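Side-chain contact in flagellar hook associated protein type 3 FlgL (Legionella pneumophila subsp. pneumophila, PDB 5YTI), which probably serves as a structural protein of the bacterial flagellum, at the junction between hook and filament: residues A[92-97]-A[301-306]. Residues are numbered along the deposited sequence; the frame is centred on the assembly and turned at random. Where two conformers were deposited one is given.
Sequences EIQIQA and QRMINN
M303 reaches across from helix 296-307 and lays its terminal methyl against helix 49-96, between I93 and Q94. It is a selenomethionine here, with SE in place of sulfur. CE touches the I93 methyl CG2 at 3.7 Å and sits 4.0 Å from Q94 CB. The same methyl also comes within 3.9 Å of the backbone N of Q94. The M303 chain runs out extended to SE and then bends (chi3 59°), which turns CE onto the helix surface. I93 meets it with the CG2 branch, and the two side chains cross at about a right angle.

Q94 flanks the M303 stem. Its CG is anti to the backbone N (chi1 -173°) and the chain then bends at chi2. The amide is thereby brought alongside M303, with OE1 3.4 Å from M303 CG and 4.0 Å from M303 CB. No hydrogen bond joins the two segments. The other amide atom, NE2, bonds to OD1 of N324 on helix 316-374.

The contact packs the short helix 296-307 onto the long helix 49-96, which with helix 316-374 is consistent with the long helical core of flagellin-family proteins. Segment 92-97 lies on helix 49-96, within the flagellin N-terminal helical region. The short helix 296-307 returns to it after the strand-rich middle of the chain. Helices 104-125 and 316-374 close in around this buried contact: I93 also packs on L117, and M303 on L327.

Packing is looser away from M303. A97 CB points toward helix 296-307 but stays 5.6 Å from N306 ND2; A97 touches L307 of that helix instead. E92 and I95 lie on the exposed side of their helix, and N305 on that of the other. R302 is partly exposed and forms salt bridges with E294 and E323.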
ATOM      1  N   GLU A  92      16.229 -10.035   9.960  1.00 81.10           N
ATOM      2  CA  GLU A  92      17.500 -10.740  10.194  1.00 81.34           C
ATOM      3  C   GLU A  92      17.368 -12.115   9.557  1.00 81.71           C
ATOM      4  O   GLU A  92      18.139 -12.464   8.658  1.00 87.87           O
ATOM      5  CB  GLU A  92      17.828 -10.881  11.691  1.00 83.14           C
ATOM      6  CG  GLU A  92      18.249  -9.600  12.424  1.00 85.13           C
ATOM      7  CD  GLU A  92      18.610  -9.784  13.900  1.00 87.30           C
ATOM      8  OE1 GLU A  92      17.758 -10.060  14.791  1.00 91.51           O
ATOM      9  OE2 GLU A  92      19.794  -9.598  14.191  1.00 94.68           O
ATOM     10  N   ILE A  93      16.348 -12.863   9.976  1.00 80.02           N
ATOM     11  CA  ILE A  93      16.011 -14.166   9.373  1.00 79.94           C
ATOM     12  C   ILE A  93      15.961 -14.142   7.835  1.00 79.93           C
ATOM     13  O   ILE A  93      16.629 -14.944   7.209  1.00 78.25           O
ATOM     14  CB  ILE A  93      14.674 -14.745   9.904  1.00 78.87           C
ATOM     15  CG1 ILE A  93      14.822 -15.175  11.353  1.00 79.47           C
ATOM     16  CG2 ILE A  93      14.238 -15.949   9.075  1.00 78.86           C
ATOM     17  CD1 ILE A  93      13.552 -15.701  12.006  1.00 80.40           C
ATOM     18  N   GLN A  94      15.190 -13.236   7.229  1.00 81.74           N
ATOM     19  CA  GLN A  94      15.086 -13.239   5.764  1.00 85.07           C
ATOM     20  C   GLN A  94      16.429 -13.073   5.110  1.00 87.09           C
ATOM     21  O   GLN A  94      16.633 -13.618   4.030  1.00 89.10           O
ATOM     22  CB  GLN A  94      14.125 -12.174   5.205  1.00 84.50           C
ATOM     23  CG  GLN A  94      13.851 -12.251   3.688  1.00 82.48           C
ATOM     24  CD  GLN A  94      13.689 -13.668   3.145  1.00 82.64           C
ATOM     25  OE1 GLN A  94      13.075 -14.535   3.759  1.00 85.44           O
ATOM     26  NE2 GLN A  94      14.242 -13.900   1.983  1.00 84.62           N
ATOM     27  N   ILE A  95      17.340 -12.339   5.742  1.00 88.88           N
ATOM     28  CA  ILE A  95      18.626 -12.092   5.112  1.00 91.55           C
ATOM     29  C   ILE A  95      19.492 -13.339   5.036  1.00 91.98           C
ATOM     30  O   ILE A  95      20.117 -13.566   4.015  1.00 87.52           O
ATOM     31  CB  ILE A  95      19.397 -10.969   5.792  1.00 95.11           C
ATOM     32  CG1 ILE A  95      19.201  -9.688   4.989  1.00 96.59           C
ATOM     33  CG2 ILE A  95      20.884 -11.314   5.836  1.00 95.85           C
ATOM     34  CD1 ILE A  95      19.624  -8.448   5.741  1.00 98.00           C
ATOM     35  N   GLN A  96      19.510 -14.139   6.104  1.00 96.07           N
ATOM     36  CA  GLN A  96      20.208 -15.429   6.105  1.00 99.75           C
ATOM     37  C   GLN A  96      19.611 -16.389   5.067  1.00101.93           C
ATOM     38  O   GLN A  96      20.346 -17.179   4.418  1.00102.48           O
ATOM     39  CB  GLN A  96      20.120 -16.144   7.451  1.00103.04           C
ATOM     40  CG  GLN A  96      19.886 -15.290   8.679  1.00105.80           C
ATOM     41  CD  GLN A  96      21.148 -14.688   9.229  1.00107.27           C
ATOM     42  OE1 GLN A  96      21.223 -13.475   9.445  1.00106.76           O
ATOM     43  NE2 GLN A  96      22.146 -15.531   9.474  1.00108.62           N
ATOM     44  N   ALA A  97      18.283 -16.333   4.918  1.00 99.95           N
ATOM     45  CA  ALA A  97      17.582 -17.194   3.960  1.00 99.64           C
ATOM     46  C   ALA A  97      18.122 -16.978   2.553  1.00 98.27           C
ATOM     47  O   ALA A  97      17.930 -17.817   1.665  1.00102.94           O
ATOM     48  CB  ALA A  97      16.091 -16.934   3.996  1.00100.89           C
ATOM     49  N   GLN A 301       4.149 -16.123   6.113  0.60 83.36           N
ATOM     50  CA  GLN A 301       3.761 -17.460   5.644  0.60 83.43           C
ATOM     51  C   GLN A 301       4.638 -17.855   4.493  0.60 84.12           C
ATOM     52  O   GLN A 301       5.030 -19.014   4.371  0.60 85.50           O
ATOM     53  CB  GLN A 301       2.306 -17.501   5.178  0.60 82.37           C
ATOM     54  CG  GLN A 301       1.300 -17.190   6.280  0.60 81.44           C
ATOM     55  CD  GLN A 301      -0.097 -17.643   5.944  0.60 79.59           C
ATOM     56  OE1 GLN A 301      -0.565 -18.626   6.515  0.60 80.80           O
ATOM     57  NE2 GLN A 301      -0.774 -16.935   5.029  0.60 75.27           N
ATOM     58  N   ARG A 302       4.934 -16.862   3.659  1.00 83.72           N
ATOM     59  CA  ARG A 302       5.767 -17.015   2.485  1.00 82.64           C
ATOM     60  C   ARG A 302       7.247 -17.182   2.812  1.00 84.11           C
ATOM     61  O   ARG A 302       7.960 -17.885   2.087  1.00 86.30           O
ATOM     62  CB  ARG A 302       5.612 -15.800   1.585  1.00 83.44           C
ATOM     63  CG  ARG A 302       4.355 -15.779   0.721  1.00 84.22           C
ATOM     64  CD  ARG A 302       4.699 -15.267  -0.668  1.00 85.69           C
ATOM     65  NE  ARG A 302       4.444 -13.845  -0.871  1.00 85.89           N
ATOM     66  CZ  ARG A 302       5.053 -13.088  -1.788  1.00 85.49           C
ATOM     67  NH1 ARG A 302       4.712 -11.817  -1.869  1.00 88.32           N
ATOM     68  NH2 ARG A 302       6.006 -13.561  -2.600  1.00 81.07           N
HETATM   69  N   MSE A 303       7.734 -16.529   3.866  1.00 84.58           N
HETATM   70  CA  MSE A 303       9.150 -16.667   4.215  1.00 85.01           C
HETATM   71  C   MSE A 303       9.376 -18.072   4.685  1.00 84.17           C
HETATM   72  O   MSE A 303      10.437 -18.650   4.423  1.00 83.37           O
HETATM   73  CB  MSE A 303       9.605 -15.707   5.289  1.00 85.91           C
HETATM   74  CG  MSE A 303       9.864 -14.273   4.839  1.00 86.19           C
HETATM   75 SE   MSE A 303       9.981 -13.257   6.534  1.00 88.59          SE
HETATM   76  CE  MSE A 303      11.462 -14.184   7.405  1.00 88.41           C
ATOM     77  N   ILE A 304       8.361 -18.617   5.362  1.00 84.29           N
ATOM     78  CA  ILE A 304       8.346 -20.023   5.823  1.00 87.25           C
ATOM     79  C   ILE A 304       8.295 -21.041   4.647  1.00 89.53           C
ATOM     80  O   ILE A 304       9.110 -21.970   4.571  1.00 93.06           O
ATOM     81  CB  ILE A 304       7.139 -20.306   6.751  1.00 86.30           C
ATOM     82  CG1 ILE A 304       7.250 -19.551   8.081  1.00 86.16           C
ATOM     83  CG2 ILE A 304       6.969 -21.798   6.986  1.00 86.13           C
ATOM     84  CD1 ILE A 304       5.947 -19.540   8.885  1.00 85.81           C
ATOM     85  N   ASN A 305       7.342 -20.890   3.735  1.00 87.31           N
ATOM     86  CA  ASN A 305       7.329 -21.754   2.571  1.00 87.21           C
ATOM     87  C   ASN A 305       8.705 -21.772   1.930  1.00 89.21           C
ATOM     88  O   ASN A 305       9.158 -22.826   1.528  1.00 93.14           O
ATOM     89  CB  ASN A 305       6.307 -21.306   1.537  1.00 85.45           C
ATOM     90  CG  ASN A 305       4.876 -21.456   2.018  1.00 85.29           C
ATOM     91  OD1 ASN A 305       3.942 -21.129   1.291  1.00 86.84           O
ATOM     92  ND2 ASN A 305       4.692 -21.940   3.242  1.00 87.10           N
ATOM     93  N   ASN A 306       9.374 -20.622   1.856  1.00 89.09           N
ATOM     94  CA  ASN A 306      10.648 -20.500   1.142  1.00 88.93           C
ATOM     95  C   ASN A 306      11.826 -21.133   1.892  1.00 90.52           C
ATOM     96  O   ASN A 306      12.690 -21.783   1.323  1.00 87.59           O
ATOM     97  CB  ASN A 306      10.953 -19.024   0.942  1.00 90.72           C
ATOM     98  CG  ASN A 306      11.606 -18.747  -0.384  1.00 90.25           C
ATOM     99  OD1 ASN A 306      11.045 -19.062  -1.415  1.00 92.32           O
ATOM    100  ND2 ASN A 306      12.785 -18.134  -0.364  1.00 91.52           N
TER